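Local coordinates for protein glutathione reductase (PDB 3O0H) that probably catalyses the NADPH-dependent reduction of glutathione disulfide to glutathione, using a bound FAD and a redox-active disulfide, at residues Leu29-Ser34 and Arg40-Ala45; Ser134-Val139 and Leu144-Thr149. All coordinates share one frame; numbering follows the deposited sequence. Where two conformers were deposited one is given.

How the contacts relate
Contact 1 lies in the buried core of the FAD-binding domain, where strand 27-32 meets the helix that follows it; contact 2 is a hairpin at the edge, partly open to solvent. The chemistry differs accordingly. Residues 29-34 and 40-45 meet through methyl groups alone, whereas 134-139 and 144-149 are laced by four hydrogen bonds, with apolar side chains packed alongside. Phe-30 and Ile-32, which do not touch 40-45, pack against the hairpin: Phe-30 CE1 is 3.8 Å from Ala-136 CB, and Ile-32 CD1 is 3.5 Å from Phe-138 CE1. Both contacts touch the adenosine half of FAD.

Contact 1: residues Leu29-Ser34 and Arg40-Ala45; sequences LFVIGS and RAARLA. With FAD (flavin-adenine dinucleotide), chain H.
Ala-42 CB meets Val-31 CG2 at 4.0 Å, two methyls in contact between helix 36-47 and strand 27-32. The backbones come close at this point, with Val-31 CA and Ala-42 CA 6.5 Å apart. Val-31 has CG1 anti to its backbone N (chi1 -180°), which leaves CG2, beside that N, as the branch that reaches the helix. The pair belongs to the beta-alpha-beta unit of strand 27-32, helix 36-47 and strand 52-55, the Rossmann-type opening of the FAD domain. A GxGxxG pattern of the Rossmann type, in keeping with this family, starts at Gly-33, at the end of the strand, and runs through Gly-35 into the helix at Gly-38. Gly-33, with no side chain and a positive phi (106°), lets its CA come up to the ribose oxygen, 3.2 Å from FAD O4B. Next to it on the strand, Ile-32 CG2 sits 3.6 Å from C6A of the FAD adenine. Farther along the helix, Ala-45 N bonds to Ala-41 O at 3.0 Å, one turn back. Ala-45 CB then meets the CD2 branch of Leu-29 at 3.7 Å and the residue also touches Val-52, while Leu-29 and Val-31 form backbone hydrogen bonds to Ala-53 on strand 52-55.

Contact 2: residues Ser134-Val139 and Leu144-Thr149; sequences SRAVFV and LELSVT. With FAD (flavin-adenine dinucleotide), chain H.
A beta hairpin pairs strand 136-138 with strand 143-146, and Ala-136 at the start of its first strand hydrogen-bonds the adenine of FAD. Val-137 and Glu-145 form the antiparallel hydrogen-bonded pair: Val-137 N gives to Glu-145 O at 3.0 Å in the carbonyl plane, and Glu-145 N returns to Val-137 O at 2.8 Å. Toward the open end, Arg-135 O is gripped from opposite faces of its plane, by Ser-147 N and by the hydroxyl of Ser-134. That hydroxyl, OG anti to the backbone N (chi1 -178°), also accepts a nearly straight bond from Val-148 N at 3.0 Å (N-H...O 167°), so it ties both segments together where regular pairing stops. Near the turn, Leu-144 lies alongside Phe-138 and sets CD1 over one ring face, toward the rim, a CH-pi contact 3.9 Å from the centroid. Val-139 CG2 reaches across to CB of Glu-145, and the carboxylate of Glu-145 forms a salt bridge with Arg-152. At the cofactor, Ala-136 N donates to FAD N1A at 3.1 Å, and FAD N6A donates to Ala-136 O at 2.9 Å. The extended Arg-135 side chain brings one guanidinium face over N6A, and a salt bridge to Glu-57 helps hold the group there. Backbone pairing of one residue with N1 and N6 is a familiar mode of adenine recognition, here in an FAD-binding domain.

Contact 1: residues Leu29-Ser34 and Arg40-Ala45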
loop_
_atom_site.group_PDB
_atom_site.type_symbol
_atom_site.label_atom_id
_atom_site.label_comp_id
_atom_site.label_asym_id
_atom_site.label_seq_id
_atom_site.Cartn_x
_atom_site.Cartn_y
_atom_site.Cartn_z
ATOM N N LEU B 29 -3.863 -40.355 8.007
ATOM C CA LEU B 29 -3.077 -39.246 8.495
ATOM C C LEU B 29 -3.686 -38.699 9.769
ATOM O O LEU B 29 -4.907 -38.401 9.829
ATOM C CB LEU B 29 -3.056 -38.127 7.456
ATOM C CG LEU B 29 -2.331 -36.843 7.859
ATOM C CD1 LEU B 29 -0.840 -37.101 8.015
ATOM C CD2 LEU B 29 -2.604 -35.781 6.799
ATOM N N PHE B 30 -2.824 -38.515 10.760
ATOM C CA PHE B 30 -3.158 -37.856 12.034
ATOM C C PHE B 30 -2.281 -36.630 12.144
ATOM O O PHE B 30 -1.035 -36.730 12.178
ATOM C CB PHE B 30 -2.902 -38.776 13.229
ATOM C CG PHE B 30 -3.495 -38.307 14.526
ATOM C CD1 PHE B 30 -2.939 -37.244 15.215
ATOM C CD2 PHE B 30 -4.603 -38.962 15.080
ATOM C CE1 PHE B 30 -3.452 -36.829 16.470
ATOM C CE2 PHE B 30 -5.131 -38.560 16.269
ATOM C CZ PHE B 30 -4.545 -37.473 16.995
ATOM N N VAL B 31 -2.935 -35.482 12.288
ATOM C CA VAL B 31 -2.227 -34.198 12.392
ATOM C C VAL B 31 -2.275 -33.725 13.840
ATOM O O VAL B 31 -3.356 -33.647 14.425
ATOM C CB VAL B 31 -2.810 -33.168 11.453
ATOM C CG1 VAL B 31 -2.052 -31.794 11.561
ATOM C CG2 VAL B 31 -2.771 -33.700 10.014
ATOM N N ILE B 32 -1.101 -33.384 14.392
ATOM C CA ILE B 32 -1.001 -32.896 15.768
ATOM C C ILE B 32 -0.882 -31.393 15.757
ATOM O O ILE B 32 0.162 -30.870 15.438
ATOM C CB ILE B 32 0.197 -33.515 16.560
ATOM C CG1 ILE B 32 0.180 -35.041 16.443
ATOM C CG2 ILE B 32 0.141 -33.088 18.072
ATOM C CD1 ILE B 32 1.507 -35.792 16.983
ATOM N N GLY B 33 -1.992 -30.717 16.082
ATOM C CA GLY B 33 -2.059 -29.253 16.159
ATOM C C GLY B 33 -2.817 -28.694 14.946
ATOM O O GLY B 33 -2.537 -29.043 13.833
ATOM N N SER B 34 -3.826 -27.871 15.209
ATOM C CA SER B 34 -4.659 -27.281 14.193
ATOM C C SER B 34 -4.351 -25.806 14.015
ATOM O O SER B 34 -5.261 -24.999 13.946
ATOM C CB SER B 34 -6.134 -27.489 14.532
ATOM O OG SER B 34 -6.958 -27.243 13.401
ATOM N N ARG B 40 -4.129 -26.376 7.428
ATOM C CA ARG B 40 -4.012 -26.392 5.974
ATOM C C ARG B 40 -3.775 -27.804 5.483
ATOM O O ARG B 40 -4.461 -28.246 4.572
ATOM C CB ARG B 40 -2.899 -25.489 5.432
ATOM C CG ARG B 40 -2.781 -25.531 3.867
ATOM C CD ARG B 40 -4.016 -24.961 3.135
ATOM N NE ARG B 40 -4.289 -23.550 3.456
ATOM C CZ ARG B 40 -3.843 -22.508 2.732
ATOM N NH1 ARG B 40 -3.049 -22.662 1.667
ATOM N NH2 ARG B 40 -4.132 -21.299 3.116
ATOM N N ALA B 41 -2.815 -28.501 6.111
ATOM C CA ALA B 41 -2.446 -29.852 5.717
ATOM C C ALA B 41 -3.608 -30.827 5.835
ATOM O O ALA B 41 -3.867 -31.638 4.926
ATOM C CB ALA B 41 -1.258 -30.363 6.583
ATOM N N ALA B 42 -4.269 -30.793 6.972
ATOM C CA ALA B 42 -5.374 -31.700 7.238
ATOM C C ALA B 42 -6.547 -31.505 6.277
ATOM O O ALA B 42 -7.088 -32.498 5.785
ATOM C CB ALA B 42 -5.853 -31.562 8.668
ATOM N N ARG B 43 -6.937 -30.248 6.023
ATOM C CA ARG B 43 -8.082 -29.947 5.129
ATOM C C ARG B 43 -7.758 -30.432 3.733
ATOM O O ARG B 43 -8.612 -31.075 3.087
ATOM C CB ARG B 43 -8.449 -28.453 5.118
ATOM C CG ARG B 43 -9.541 -28.052 4.084
ATOM C CD ARG B 43 -9.997 -26.563 4.269
ATOM N NE ARG B 43 -8.902 -25.617 4.061
ATOM C CZ ARG B 43 -8.425 -25.220 2.875
ATOM N NH1 ARG B 43 -7.418 -24.355 2.834
ATOM N NH2 ARG B 43 -8.947 -25.641 1.729
ATOM N N LEU B 44 -6.520 -30.197 3.283
ATOM C CA LEU B 44 -6.144 -30.574 1.935
ATOM C C LEU B 44 -6.110 -32.110 1.776
ATOM O O LEU B 44 -6.596 -32.617 0.787
ATOM C CB LEU B 44 -4.792 -30.014 1.527
ATOM C CG LEU B 44 -4.671 -28.517 1.279
ATOM C CD1 LEU B 44 -3.164 -28.219 1.047
ATOM C CD2 LEU B 44 -5.522 -28.088 0.085
ATOM N N ALA B 45 -5.521 -32.811 2.734
ATOM C CA ALA B 45 -5.470 -34.264 2.697
ATOM C C ALA B 45 -6.874 -34.862 2.713
ATOM O O ALA B 45 -7.143 -35.857 2.050
ATOM C CB ALA B 45 -4.653 -34.826 3.882
HETATM P PA FAD H . 0.463 -22.773 15.550
HETATM O O1A FAD H . 1.052 -22.156 16.782
HETATM O O2A FAD H . -0.384 -21.836 14.733
HETATM O O5B FAD H . -0.391 -24.085 15.869
HETATM C C5B FAD H . 0.020 -25.102 16.758
HETATM C C4B FAD H . -1.256 -25.654 17.360
HETATM O O4B FAD H . -1.024 -26.902 17.996
HETATM C C3B FAD H . -1.888 -24.747 18.410
HETATM O O3B FAD H . -3.266 -24.520 18.099
HETATM C C2B FAD H . -1.752 -25.519 19.709
HETATM O O2B FAD H . -2.857 -25.294 20.552
HETATM C C1B FAD H . -1.740 -26.943 19.270
HETATM N N9A FAD H . -0.947 -27.960 19.980
HETATM C C8A FAD H . 0.365 -27.895 20.348
HETATM N N7A FAD H . 0.726 -29.092 20.836
HETATM C C5A FAD H . -0.365 -29.911 20.766
HETATM C C6A FAD H . -0.557 -31.239 21.042
HETATM N N6A FAD H . 0.405 -32.022 21.555
HETATM N N1A FAD H . -1.795 -31.794 20.825
HETATM C C2A FAD H . -2.801 -31.022 20.293
HETATM N N3A FAD H . -2.606 -29.717 19.985
HETATM C C4A FAD H . -1.382 -29.208 20.187
HETATM N N1 FAD H . 3.294 -14.509 12.124
HETATM C C2 FAD H . 3.138 -13.775 10.966
HETATM O O2 FAD H . 3.372 -14.253 9.826
HETATM N N3 FAD H . 2.715 -12.508 11.049
HETATM C C4 FAD H . 2.388 -11.904 12.252
HETATM O O4 FAD H . 1.966 -10.741 12.208
HETATM C C4X FAD H . 2.542 -12.637 13.428
HETATM N N5 FAD H . 2.222 -12.109 14.649
HETATM C C5X FAD H . 2.357 -12.909 15.782
HETATM C C6 FAD H . 2.045 -12.348 17.008
HETATM C C7 FAD H . 2.146 -13.098 18.172
HETATM C C7M FAD H . 1.776 -12.441 19.490
HETATM C C8 FAD H . 2.557 -14.415 18.105
HETATM C C8M FAD H . 2.714 -15.243 19.364
HETATM C C9 FAD H . 2.899 -14.977 16.881
HETATM C C9A FAD H . 2.803 -14.216 15.711
HETATM N N10 FAD H . 3.121 -14.731 14.466
HETATM C C10 FAD H . 2.971 -13.961 13.341
HETATM C "C1'" FAD H . 3.618 -16.112 14.291
HETATM C "C2'" FAD H . 2.554 -17.102 13.889
HETATM O "O2'" FAD H . 1.571 -17.145 14.905
HETATM C "C3'" FAD H . 3.206 -18.452 13.741
HETATM O "O3'" FAD H . 4.378 -18.424 12.946
HETATM C "C4'" FAD H . 2.200 -19.470 13.251
HETATM O "O4'" FAD H . 1.089 -19.479 14.150
HETATM C "C5'" FAD H . 2.813 -20.865 13.214
HETATM O "O5'" FAD H . 1.866 -21.819 12.682
HETATM P P FAD H . 2.024 -23.330 13.198
HETATM O O1P FAD H . 1.082 -24.227 12.426
HETATM O O2P FAD H . 3.476 -23.745 13.113
HETATM O O3P FAD H . 1.724 -23.364 14.754
#

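Contact 2: residues Ser134-Val139 and Leu144-Thr149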
loop_
_atom_site.group_PDB
_atom_site.type_symbol
_atom_site.label_atom_id
_atom_site.label_comp_id
_atom_site.label_asym_id
_atom_site.label_seq_id
_atom_site.Cartn_x
_atom_site.Cartn_y
_atom_site.Cartn_z
ATOM N N SER B 134 -8.418 -32.453 22.162
ATOM C CA SER B 134 -7.520 -32.950 23.188
ATOM C C SER B 134 -6.099 -32.774 22.725
ATOM O O SER B 134 -5.820 -32.735 21.531
ATOM C CB SER B 134 -7.782 -34.436 23.420
ATOM O OG SER B 134 -6.969 -34.987 24.437
ATOM N N ARG B 135 -5.200 -32.643 23.679
ATOM C CA ARG B 135 -3.796 -32.800 23.395
ATOM C C ARG B 135 -3.628 -34.243 22.939
ATOM O O ARG B 135 -4.306 -35.140 23.448
ATOM C CB ARG B 135 -2.991 -32.545 24.677
ATOM C CG ARG B 135 -1.466 -32.802 24.577
ATOM C CD ARG B 135 -0.769 -32.345 25.858
ATOM N NE ARG B 135 0.686 -32.451 25.756
ATOM C CZ ARG B 135 1.470 -31.558 25.141
ATOM N NH1 ARG B 135 0.951 -30.484 24.535
ATOM N NH2 ARG B 135 2.777 -31.760 25.093
ATOM N N ALA B 136 -2.736 -34.459 21.980
ATOM C CA ALA B 136 -2.297 -35.801 21.574
ATOM C C ALA B 136 -0.785 -35.872 21.794
ATOM O O ALA B 136 -0.060 -34.933 21.477
ATOM C CB ALA B 136 -2.587 -36.046 20.107
ATOM N N VAL B 137 -0.338 -37.028 22.271
ATOM C CA VAL B 137 1.065 -37.363 22.452
ATOM C C VAL B 137 1.345 -38.719 21.818
ATOM O O VAL B 137 0.452 -39.560 21.699
ATOM C CB VAL B 137 1.472 -37.372 23.940
ATOM C CG1 VAL B 137 1.033 -36.086 24.625
ATOM C CG2 VAL B 137 0.905 -38.576 24.705
ATOM N N PHE B 138 2.591 -38.951 21.424
ATOM C CA PHE B 138 2.972 -40.265 20.871
ATOM C C PHE B 138 3.060 -41.305 21.968
ATOM O O PHE B 138 3.585 -41.046 23.057
ATOM C CB PHE B 138 4.331 -40.224 20.158
ATOM C CG PHE B 138 4.342 -39.433 18.865
ATOM C CD1 PHE B 138 4.576 -38.078 18.867
ATOM C CD2 PHE B 138 4.181 -40.072 17.648
ATOM C CE1 PHE B 138 4.607 -37.359 17.667
ATOM C CE2 PHE B 138 4.228 -39.386 16.460
ATOM C CZ PHE B 138 4.447 -38.032 16.465
ATOM N N VAL B 139 2.558 -42.497 21.650
ATOM C CA VAL B 139 2.762 -43.697 22.435
ATOM C C VAL B 139 3.889 -44.551 21.805
ATOM O O VAL B 139 4.685 -45.144 22.501
ATOM C CB VAL B 139 1.470 -44.557 22.427
ATOM C CG1 VAL B 139 1.742 -45.954 22.995
ATOM C CG2 VAL B 139 0.389 -43.856 23.203
ATOM N N LEU B 144 -1.053 -42.526 18.792
ATOM C CA LEU B 144 -1.169 -41.368 19.631
ATOM C C LEU B 144 -2.130 -41.654 20.758
ATOM O O LEU B 144 -3.056 -42.468 20.590
ATOM C CB LEU B 144 -1.707 -40.195 18.848
ATOM C CG LEU B 144 -0.916 -39.697 17.647
ATOM C CD1 LEU B 144 0.588 -39.601 17.976
ATOM C CD2 LEU B 144 -1.218 -40.539 16.339
ATOM N N GLU B 145 -1.920 -40.969 21.880
ATOM C CA GLU B 145 -2.844 -40.991 22.977
ATOM C C GLU B 145 -3.438 -39.614 23.205
ATOM O O GLU B 145 -2.729 -38.604 23.157
ATOM C CB GLU B 145 -2.160 -41.510 24.234
ATOM C CG GLU B 145 -3.121 -41.675 25.415
ATOM C CD GLU B 145 -2.488 -42.352 26.642
ATOM O OE1 GLU B 145 -2.649 -41.828 27.733
ATOM O OE2 GLU B 145 -1.887 -43.432 26.534
ATOM N N LEU B 146 -4.759 -39.575 23.380
ATOM C CA LEU B 146 -5.466 -38.331 23.646
ATOM C C LEU B 146 -5.436 -38.128 25.149
ATOM O O LEU B 146 -5.951 -38.953 25.911
ATOM C CB LEU B 146 -6.916 -38.365 23.102
ATOM C CG LEU B 146 -7.051 -38.612 21.599
ATOM C CD1 LEU B 146 -8.525 -38.664 21.197
ATOM C CD2 LEU B 146 -6.331 -37.573 20.794
ATOM N N SER B 147 -4.794 -37.046 25.589
ATOM C CA SER B 147 -4.704 -36.711 27.013
ATOM C C SER B 147 -6.024 -36.688 27.777
ATOM O O SER B 147 -6.078 -37.172 28.876
ATOM C CB SER B 147 -3.951 -35.378 27.216
ATOM O OG SER B 147 -2.653 -35.458 26.602
ATOM N N VAL B 148 -7.085 -36.143 27.191
ATOM C CA VAL B 148 -8.328 -35.892 27.939
ATOM C C VAL B 148 -9.002 -37.210 28.381
ATOM O O VAL B 148 -9.453 -37.364 29.532
ATOM C CB VAL B 148 -9.313 -34.997 27.067
ATOM C CG1 VAL B 148 -10.720 -34.841 27.758
ATOM C CG2 VAL B 148 -8.710 -33.628 26.824
ATOM N N THR B 149 -9.001 -38.190 27.482
ATOM C CA THR B 149 -9.676 -39.480 27.722
ATOM C C THR B 149 -8.785 -40.716 27.851
ATOM O O THR B 149 -9.246 -41.758 28.274
ATOM C CB THR B 149 -10.533 -39.771 26.530
ATOM O OG1 THR B 149 -9.680 -39.913 25.375
ATOM C CG2 THR B 149 -11.538 -38.628 26.332
HETATM P PA FAD H . 0.463 -22.773 15.550
HETATM O O1A FAD H . 1.052 -22.156 16.782
HETATM O O2A FAD H . -0.384 -21.836 14.733
HETATM O O5B FAD H . -0.391 -24.085 15.869
HETATM C C5B FAD H . 0.020 -25.102 16.758
HETATM C C4B FAD H . -1.256 -25.654 17.360
HETATM O O4B FAD H . -1.024 -26.902 17.996
HETATM C C3B FAD H . -1.888 -24.747 18.410
HETATM O O3B FAD H . -3.266 -24.520 18.099
HETATM C C2B FAD H . -1.752 -25.519 19.709
HETATM O O2B FAD H . -2.857 -25.294 20.552
HETATM C C1B FAD H . -1.740 -26.943 19.270
HETATM N N9A FAD H . -0.947 -27.960 19.980
HETATM C C8A FAD H . 0.365 -27.895 20.348
HETATM N N7A FAD H . 0.726 -29.092 20.836
HETATM C C5A FAD H . -0.365 -29.911 20.766
HETATM C C6A FAD H . -0.557 -31.239 21.042
HETATM N N6A FAD H . 0.405 -32.022 21.555
HETATM N N1A FAD H . -1.795 -31.794 20.825
HETATM C C2A FAD H . -2.801 -31.022 20.293
HETATM N N3A FAD H . -2.606 -29.717 19.985
HETATM C C4A FAD H . -1.382 -29.208 20.187
HETATM N N1 FAD H . 3.294 -14.509 12.124
HETATM C C2 FAD H . 3.138 -13.775 10.966
HETATM O O2 FAD H . 3.372 -14.253 9.826
HETATM N N3 FAD H . 2.715 -12.508 11.049
HETATM C C4 FAD H . 2.388 -11.904 12.252
HETATM O O4 FAD H . 1.966 -10.741 12.208
HETATM C C4X FAD H . 2.542 -12.637 13.428
HETATM N N5 FAD H . 2.222 -12.109 14.649
HETATM C C5X FAD H . 2.357 -12.909 15.782
HETATM C C6 FAD H . 2.045 -12.348 17.008
HETATM C C7 FAD H . 2.146 -13.098 18.172
HETATM C C7M FAD H . 1.776 -12.441 19.490
HETATM C C8 FAD H . 2.557 -14.415 18.105
HETATM C C8M FAD H . 2.714 -15.243 19.364
HETATM C C9 FAD H . 2.899 -14.977 16.881
HETATM C C9A FAD H . 2.803 -14.216 15.711
HETATM N N10 FAD H . 3.121 -14.731 14.466
HETATM C C10 FAD H . 2.971 -13.961 13.341
HETATM C "C1'" FAD H . 3.618 -16.112 14.291
HETATM C "C2'" FAD H . 2.554 -17.102 13.889
HETATM O "O2'" FAD H . 1.571 -17.145 14.905
HETATM C "C3'" FAD H . 3.206 -18.452 13.741
HETATM O "O3'" FAD H . 4.378 -18.424 12.946
HETATM C "C4'" FAD H . 2.200 -19.470 13.251
HETATM O "O4'" FAD H . 1.089 -19.479 14.150
HETATM C "C5'" FAD H . 2.813 -20.865 13.214
HETATM O "O5'" FAD H . 1.866 -21.819 12.682
HETATM P P FAD H . 2.024 -23.330 13.198
HETATM O O1P FAD H . 1.082 -24.227 12.426
HETATM O O2P FAD H . 3.476 -23.745 13.113
HETATM O O3P FAD H . 1.724 -23.364 14.754
#